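Long-range contacts in conjugal transfer protein (Escherichia coli, PDB 5I97), which probably serves as an inner-membrane, VirB8-like component of the pKM101 type IV secretion system in conjugal DNA transfer, this chain being its VirB8 domain: residues Thr19-Tyr25 / Tyr132-Ser136; Asp52-Gly57 / Tyr68-Phe72. One frame throughout, in Å; residues are numbered along the deposited sequence.

Contact 1 of 2, residues Thr19-Tyr25 / Tyr132-Ser136; sequences TRDQTSY and YEYKS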
loop_
_atom_site.group_PDB
_atom_site.type_symbol
_atom_site.label_atom_id
_atom_site.label_comp_id
_atom_site.label_asym_id
_atom_site.label_seq_id
_atom_site.Cartn_x
_atom_site.Cartn_y
_atom_site.Cartn_z
ATOM N N THR A 19 -12.955 -31.409 -0.761
ATOM C CA THR A 19 -14.125 -32.138 -1.241
ATOM C C THR A 19 -13.755 -33.357 -2.095
ATOM O O THR A 19 -14.600 -34.228 -2.332
ATOM C CB THR A 19 -15.063 -31.220 -2.062
ATOM O OG1 THR A 19 -16.402 -31.734 -2.025
ATOM C CG2 THR A 19 -14.605 -31.126 -3.508
ATOM N N ARG A 20 -12.501 -33.437 -2.540
ATOM C CA ARG A 20 -12.062 -34.576 -3.347
ATOM C C ARG A 20 -10.542 -34.723 -3.392
ATOM O O ARG A 20 -9.811 -33.739 -3.488
ATOM C CB ARG A 20 -12.628 -34.447 -4.773
ATOM C CG ARG A 20 -12.511 -35.700 -5.662
ATOM C CD ARG A 20 -13.315 -35.527 -6.963
ATOM N NE ARG A 20 -13.152 -36.636 -7.902
ATOM C CZ ARG A 20 -12.256 -36.669 -8.885
ATOM N NH1 ARG A 20 -11.441 -35.642 -9.083
ATOM N NH2 ARG A 20 -12.183 -37.725 -9.684
ATOM N N ASP A 21 -10.071 -35.962 -3.363
ATOM C CA ASP A 21 -8.650 -36.240 -3.503
ATOM C C ASP A 21 -8.214 -36.090 -4.947
ATOM O O ASP A 21 -8.489 -36.939 -5.793
ATOM C CB ASP A 21 -8.299 -37.643 -3.025
ATOM C CG ASP A 21 -8.516 -37.822 -1.549
ATOM O OD1 ASP A 21 -8.619 -36.792 -0.853
ATOM O OD2 ASP A 21 -8.583 -38.986 -1.089
ATOM N N GLN A 22 -7.535 -34.981 -5.203
ATOM C CA GLN A 22 -6.930 -34.620 -6.493
ATOM C C GLN A 22 -5.564 -34.000 -6.423
ATOM O O GLN A 22 -5.316 -33.123 -5.616
ATOM C CB GLN A 22 -7.776 -33.585 -7.226
ATOM C CG GLN A 22 -8.713 -33.930 -8.288
ATOM C CD GLN A 22 -9.869 -32.984 -8.274
ATOM O OE1 GLN A 22 -10.144 -32.412 -7.258
ATOM N NE2 GLN A 22 -10.378 -32.628 -9.445
ATOM N N THR A 23 -4.710 -34.389 -7.351
ATOM C CA THR A 23 -3.443 -33.728 -7.510
ATOM C C THR A 23 -3.615 -32.317 -8.080
ATOM O O THR A 23 -3.032 -31.372 -7.556
ATOM C CB THR A 23 -2.517 -34.539 -8.398
ATOM O OG1 THR A 23 -2.266 -35.802 -7.775
ATOM C CG2 THR A 23 -1.199 -33.813 -8.584
ATOM N N SER A 24 -4.446 -32.165 -9.111
ATOM C CA SER A 24 -4.603 -30.861 -9.750
ATOM C C SER A 24 -6.048 -30.493 -10.024
ATOM O O SER A 24 -6.927 -31.339 -10.044
ATOM C CB SER A 24 -3.812 -30.806 -11.060
ATOM O OG SER A 24 -4.147 -29.647 -11.799
ATOM N N TYR A 25 -6.267 -29.208 -10.248
ATOM C CA TYR A 25 -7.566 -28.666 -10.606
ATOM C C TYR A 25 -7.466 -27.831 -11.870
ATOM O O TYR A 25 -8.374 -27.072 -12.185
ATOM C CB TYR A 25 -8.128 -27.799 -9.484
ATOM C CG TYR A 25 -9.126 -28.477 -8.591
ATOM C CD1 TYR A 25 -10.454 -28.621 -8.983
ATOM C CD2 TYR A 25 -8.753 -28.973 -7.350
ATOM C CE1 TYR A 25 -11.375 -29.244 -8.165
ATOM C CE2 TYR A 25 -9.667 -29.592 -6.523
ATOM C CZ TYR A 25 -10.980 -29.722 -6.935
ATOM O OH TYR A 25 -11.894 -30.349 -6.114
ATOM N N TYR A 132 2.277 -29.964 -4.120
ATOM C CA TYR A 132 0.898 -29.737 -3.725
ATOM C C TYR A 132 -0.056 -30.842 -4.186
ATOM O O TYR A 132 0.296 -31.705 -4.988
ATOM C CB TYR A 132 0.416 -28.388 -4.248
ATOM C CG TYR A 132 0.255 -28.326 -5.741
ATOM C CD1 TYR A 132 1.338 -28.075 -6.559
ATOM C CD2 TYR A 132 -0.983 -28.525 -6.336
ATOM C CE1 TYR A 132 1.196 -28.024 -7.926
ATOM C CE2 TYR A 132 -1.135 -28.474 -7.691
ATOM C CZ TYR A 132 -0.046 -28.224 -8.484
ATOM O OH TYR A 132 -0.195 -28.166 -9.853
ATOM N N GLU A 133 -1.214 -30.879 -3.533
ATOM C CA GLU A 133 -2.264 -31.854 -3.802
ATOM C C GLU A 133 -3.570 -31.351 -3.196
ATOM O O GLU A 133 -3.556 -30.444 -2.365
ATOM C CB GLU A 133 -1.897 -33.217 -3.214
ATOM C CG GLU A 133 -1.713 -33.213 -1.705
ATOM C CD GLU A 133 -1.423 -34.593 -1.150
ATOM O OE1 GLU A 133 -0.898 -35.440 -1.902
ATOM O OE2 GLU A 133 -1.720 -34.830 0.040
ATOM N N TYR A 134 -4.697 -31.936 -3.593
ATOM C CA TYR A 134 -5.959 -31.596 -2.960
ATOM C C TYR A 134 -6.461 -32.819 -2.206
ATOM O O TYR A 134 -6.407 -33.932 -2.718
ATOM C CB TYR A 134 -6.971 -31.104 -3.983
ATOM C CG TYR A 134 -6.570 -29.840 -4.721
ATOM C CD1 TYR A 134 -5.676 -29.884 -5.781
ATOM C CD2 TYR A 134 -7.136 -28.618 -4.400
ATOM C CE1 TYR A 134 -5.337 -28.743 -6.477
ATOM C CE2 TYR A 134 -6.802 -27.471 -5.091
ATOM C CZ TYR A 134 -5.906 -27.541 -6.136
ATOM O OH TYR A 134 -5.563 -26.407 -6.838
ATOM N N LYS A 135 -6.924 -32.611 -0.978
ATOM C CA LYS A 135 -7.465 -33.689 -0.163
ATOM C C LYS A 135 -8.810 -33.353 0.437
ATOM O O LYS A 135 -8.969 -32.326 1.088
ATOM C CB LYS A 135 -6.505 -34.037 0.977
ATOM C CG LYS A 135 -5.186 -34.648 0.570
ATOM C CD LYS A 135 -5.373 -36.086 0.108
ATOM C CE LYS A 135 -4.043 -36.765 -0.181
ATOM N NZ LYS A 135 -4.219 -38.137 -0.741
ATOM N N SER A 136 -9.789 -34.208 0.190
ATOM C CA SER A 136 -11.012 -34.156 0.968
ATOM C C SER A 136 -10.728 -34.686 2.369
ATOM O O SER A 136 -10.397 -35.866 2.542
ATOM C CB SER A 136 -12.114 -34.976 0.307
ATOM O OG SER A 136 -11.794 -36.355 0.353
#
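Tyr25 drives the CD2-CE2 edge of its ring into one face of Tyr134 in a T-shaped (edge-to-face) stack, centroids 4.5 Å apart and planes at 75°. Tyr25 CD2 stands over the centre of the Tyr134 ring, 3.3 Å from Tyr134 CE2. Two backbone oxygens of the 19-25 segment, Gln22 O and Thr23 O, lie at the edge of the same ring beside CD1, Thr23 O being 3.5 Å from Tyr134 CD1. With CG anti to its carbonyl carbon (chi1 -62°), Tyr134 is set beneath Tyr25, and an alanine here would probably leave the Tyr25 edge without its aromatic face and Asp30 without the Tyr134 hydroxyl. Along the backbone, Gln22 and Tyr134 form a single antiparallel hydrogen-bonded pair: Gln22 N donates to Tyr134 O over 2.9 Å, while the return bond from Tyr134 N to Gln22 O is modelled too short for its length to be trusted. Asp21 CA adds a CA-H...O contact of 3.3 Å to Tyr134 O. At the far end Asp21 OD1 accepts a hydrogen bond from Ser136 N at 3.0 Å, met nearly along its C-O axis though the angle at hydrogen is 138°, with a second, weak bond from Ser136 OG. Lys135 runs past this carboxylate, its CD 3.5 Å from Asp21 OD1; its ammonium, 4.5 Å at NZ from Asp21 OD2, lies beyond a salt bridge but probably favours the negative charge. The 19-25 segment is thus laid along the end of strand 124-134 just before helix 27-42, where Asp30 accepts both the Tyr132 and Tyr134 hydroxyls. Strand 151-160 flanks the other side, with Phe151 edge-to-face to Tyr134 and Arg152 bridging to Glu133.

Contact 2 of 2, residues Asp52-Gly57 / Tyr68-Phe72; sequences DYTAVG and YQSKF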
loop_
_atom_site.group_PDB
_atom_site.type_symbol
_atom_site.label_atom_id
_atom_site.label_comp_id
_atom_site.label_asym_id
_atom_site.label_seq_id
_atom_site.Cartn_x
_atom_site.Cartn_y
_atom_site.Cartn_z
ATOM N N ASP A 52 -3.217 -15.073 8.172
ATOM C CA ASP A 52 -2.203 -15.705 7.338
ATOM C C ASP A 52 -1.704 -17.000 7.961
ATOM O O ASP A 52 -1.538 -18.001 7.270
ATOM C CB ASP A 52 -1.025 -14.751 7.105
ATOM C CG ASP A 52 -1.404 -13.538 6.283
ATOM O OD1 ASP A 52 -2.349 -13.631 5.472
ATOM O OD2 ASP A 52 -0.776 -12.478 6.468
ATOM N N TYR A 53 -1.451 -16.968 9.268
ATOM C CA TYR A 53 -0.985 -18.129 10.024
ATOM C C TYR A 53 -1.996 -19.272 9.985
ATOM O O TYR A 53 -1.640 -20.445 9.872
ATOM C CB TYR A 53 -0.699 -17.728 11.469
ATOM C CG TYR A 53 -0.244 -18.855 12.352
ATOM C CD1 TYR A 53 1.099 -19.189 12.441
ATOM C CD2 TYR A 53 -1.157 -19.598 13.081
ATOM C CE1 TYR A 53 1.526 -20.213 13.253
ATOM C CE2 TYR A 53 -0.743 -20.629 13.886
ATOM C CZ TYR A 53 0.601 -20.930 13.973
ATOM O OH TYR A 53 1.007 -21.968 14.775
ATOM N N THR A 54 -3.258 -18.922 10.154
ATOM C CA THR A 54 -4.327 -19.903 10.087
ATOM C C THR A 54 -4.402 -20.502 8.691
ATOM O O THR A 54 -4.500 -21.714 8.546
ATOM C CB THR A 54 -5.675 -19.283 10.473
ATOM O OG1 THR A 54 -5.618 -18.881 11.847
ATOM C CG2 THR A 54 -6.802 -20.286 10.304
ATOM N N ALA A 55 -4.313 -19.652 7.672
ATOM C CA ALA A 55 -4.398 -20.104 6.290
ATOM C C ALA A 55 -3.285 -21.078 5.914
ATOM O O ALA A 55 -3.551 -22.121 5.306
ATOM C CB ALA A 55 -4.388 -18.914 5.352
ATOM N N VAL A 56 -2.047 -20.747 6.262
ATOM C CA VAL A 56 -0.921 -21.620 5.954
ATOM C C VAL A 56 -1.077 -22.975 6.621
ATOM O O VAL A 56 -0.776 -24.006 6.017
ATOM C CB VAL A 56 0.409 -20.993 6.387
ATOM C CG1 VAL A 56 1.555 -21.981 6.242
ATOM C CG2 VAL A 56 0.666 -19.728 5.596
ATOM N N GLY A 57 -1.574 -22.967 7.856
ATOM C CA GLY A 57 -1.816 -24.193 8.592
ATOM C C GLY A 57 -2.832 -25.101 7.921
ATOM O O GLY A 57 -2.637 -26.309 7.850
ATOM N N TYR A 68 6.638 -24.508 9.605
ATOM C CA TYR A 68 6.287 -23.103 9.466
ATOM C C TYR A 68 5.875 -22.492 10.789
ATOM O O TYR A 68 6.177 -21.341 11.063
ATOM C CB TYR A 68 5.148 -22.940 8.464
ATOM C CG TYR A 68 4.358 -21.650 8.594
ATOM C CD1 TYR A 68 4.800 -20.490 7.986
ATOM C CD2 TYR A 68 3.163 -21.602 9.299
ATOM C CE1 TYR A 68 4.090 -19.318 8.082
ATOM C CE2 TYR A 68 2.443 -20.422 9.401
ATOM C CZ TYR A 68 2.913 -19.283 8.789
ATOM O OH TYR A 68 2.208 -18.103 8.868
ATOM N N GLN A 69 5.156 -23.265 11.589
ATOM C CA GLN A 69 4.640 -22.792 12.867
ATOM C C GLN A 69 5.728 -22.653 13.918
ATOM O O GLN A 69 5.518 -22.041 14.958
ATOM C CB GLN A 69 3.550 -23.737 13.370
ATOM C CG GLN A 69 2.389 -23.899 12.405
ATOM C CD GLN A 69 1.435 -25.002 12.801
ATOM O OE1 GLN A 69 1.769 -25.862 13.605
ATOM N NE2 GLN A 69 0.229 -24.967 12.249
ATOM N N SER A 70 6.894 -23.207 13.616
ATOM C CA SER A 70 8.027 -23.196 14.520
ATOM C C SER A 70 8.479 -21.779 14.880
ATOM O O SER A 70 8.738 -21.482 16.040
ATOM C CB SER A 70 9.175 -23.990 13.897
ATOM O OG SER A 70 10.398 -23.727 14.553
ATOM N N LYS A 71 8.570 -20.915 13.876
ATOM C CA LYS A 71 9.043 -19.546 14.058
ATOM C C LYS A 71 8.094 -18.696 14.900
ATOM O O LYS A 71 8.468 -17.608 15.336
ATOM C CB LYS A 71 9.290 -18.877 12.704
ATOM C CG LYS A 71 8.141 -18.957 11.732
ATOM C CD LYS A 71 8.561 -18.521 10.337
ATOM C CE LYS A 71 9.622 -17.431 10.376
ATOM N NZ LYS A 71 10.116 -17.047 9.018
ATOM N N PHE A 72 6.873 -19.184 15.121
ATOM C CA PHE A 72 5.844 -18.408 15.807
ATOM C C PHE A 72 5.676 -18.869 17.238
ATOM O O PHE A 72 4.794 -18.416 17.959
ATOM C CB PHE A 72 4.497 -18.510 15.084
ATOM C CG PHE A 72 4.477 -17.847 13.746
ATOM C CD1 PHE A 72 4.257 -16.487 13.645
ATOM C CD2 PHE A 72 4.678 -18.574 12.594
ATOM C CE1 PHE A 72 4.253 -15.867 12.426
ATOM C CE2 PHE A 72 4.668 -17.961 11.373
ATOM C CZ PHE A 72 4.452 -16.606 11.286
HETATM O O HOH W 1 -1.016 -22.559 11.337
#
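Tyr53 reaches from helix 49-58 to both Tyr68 and Phe72, which also touch each other, and the three rings form an aromatic cluster. Toward Phe72 it presents an edge: Tyr53 CD1 and CE1 approach the Phe72 face in an edge-to-face pair with planes at 75°, Tyr53 CE1 coming to 3.6 Å from Phe72 CD2. Against Tyr68 the rings are oblique, planes 33° apart, with Tyr53 CD1 3.5 Å from Tyr68 CE2. The opposite faces of Tyr68 are differently occupied. Phe72 CD2 lies over the rim of one, while Val56 CG1 sits over the centre of the other in a CH-pi contact, 3.5 Å from the ring centroid. Carrying CG1 anti to its backbone N (chi1 172°), Val56 aims this methyl at the ring. The hydroxyl of Tyr68 ends against the backbone of helix 49-58, its OH 3.4 Å from Tyr53 CA. Gln69 crosses the tip of Tyr53 at about a right angle, Gln69 CG lying 3.4 Å from Tyr53 OH. From there the extended Gln69 chain carries its amide back toward helix 49-58, to a water over one face of the Tyr53 ring, which accepts from Gln69 NE2 at 2.9 Å and donates to Tyr53 O at 2.6 Å. The cluster thus closes helix 49-58 onto helix 62-69 and the residues that follow it. Helix 27-42 backs the pair, Tyr37 and Arg41 packing on Val56 and His40 holding Asp52, while Leu78 and Asp79 of helix 78-82 touch Phe72.

Overall arrangement
Along the chain, residues 19-25 come first and 132-136 last, with both segments of contact 2 falling between them. The centres of the two contacts are 21 Å apart and their nearest atoms about 11 Å, so they do not touch. Contact 1 is a surface pairing at the end of strand 124-134 in the four-stranded antiparallel sheet; contact 2, partly buried and nearer the chain centre, joins two consecutive helices. Helix 27-42 borders both: Asp30 serves contact 1 near its start, while Tyr37, His40 and Arg41 meet contact 2 toward its end. Contact 1 fastens the segment leading into helix 27-42 to the sheet, and contact 2 packs two helices together, both within one VirB8 domain of the NTF2 clan.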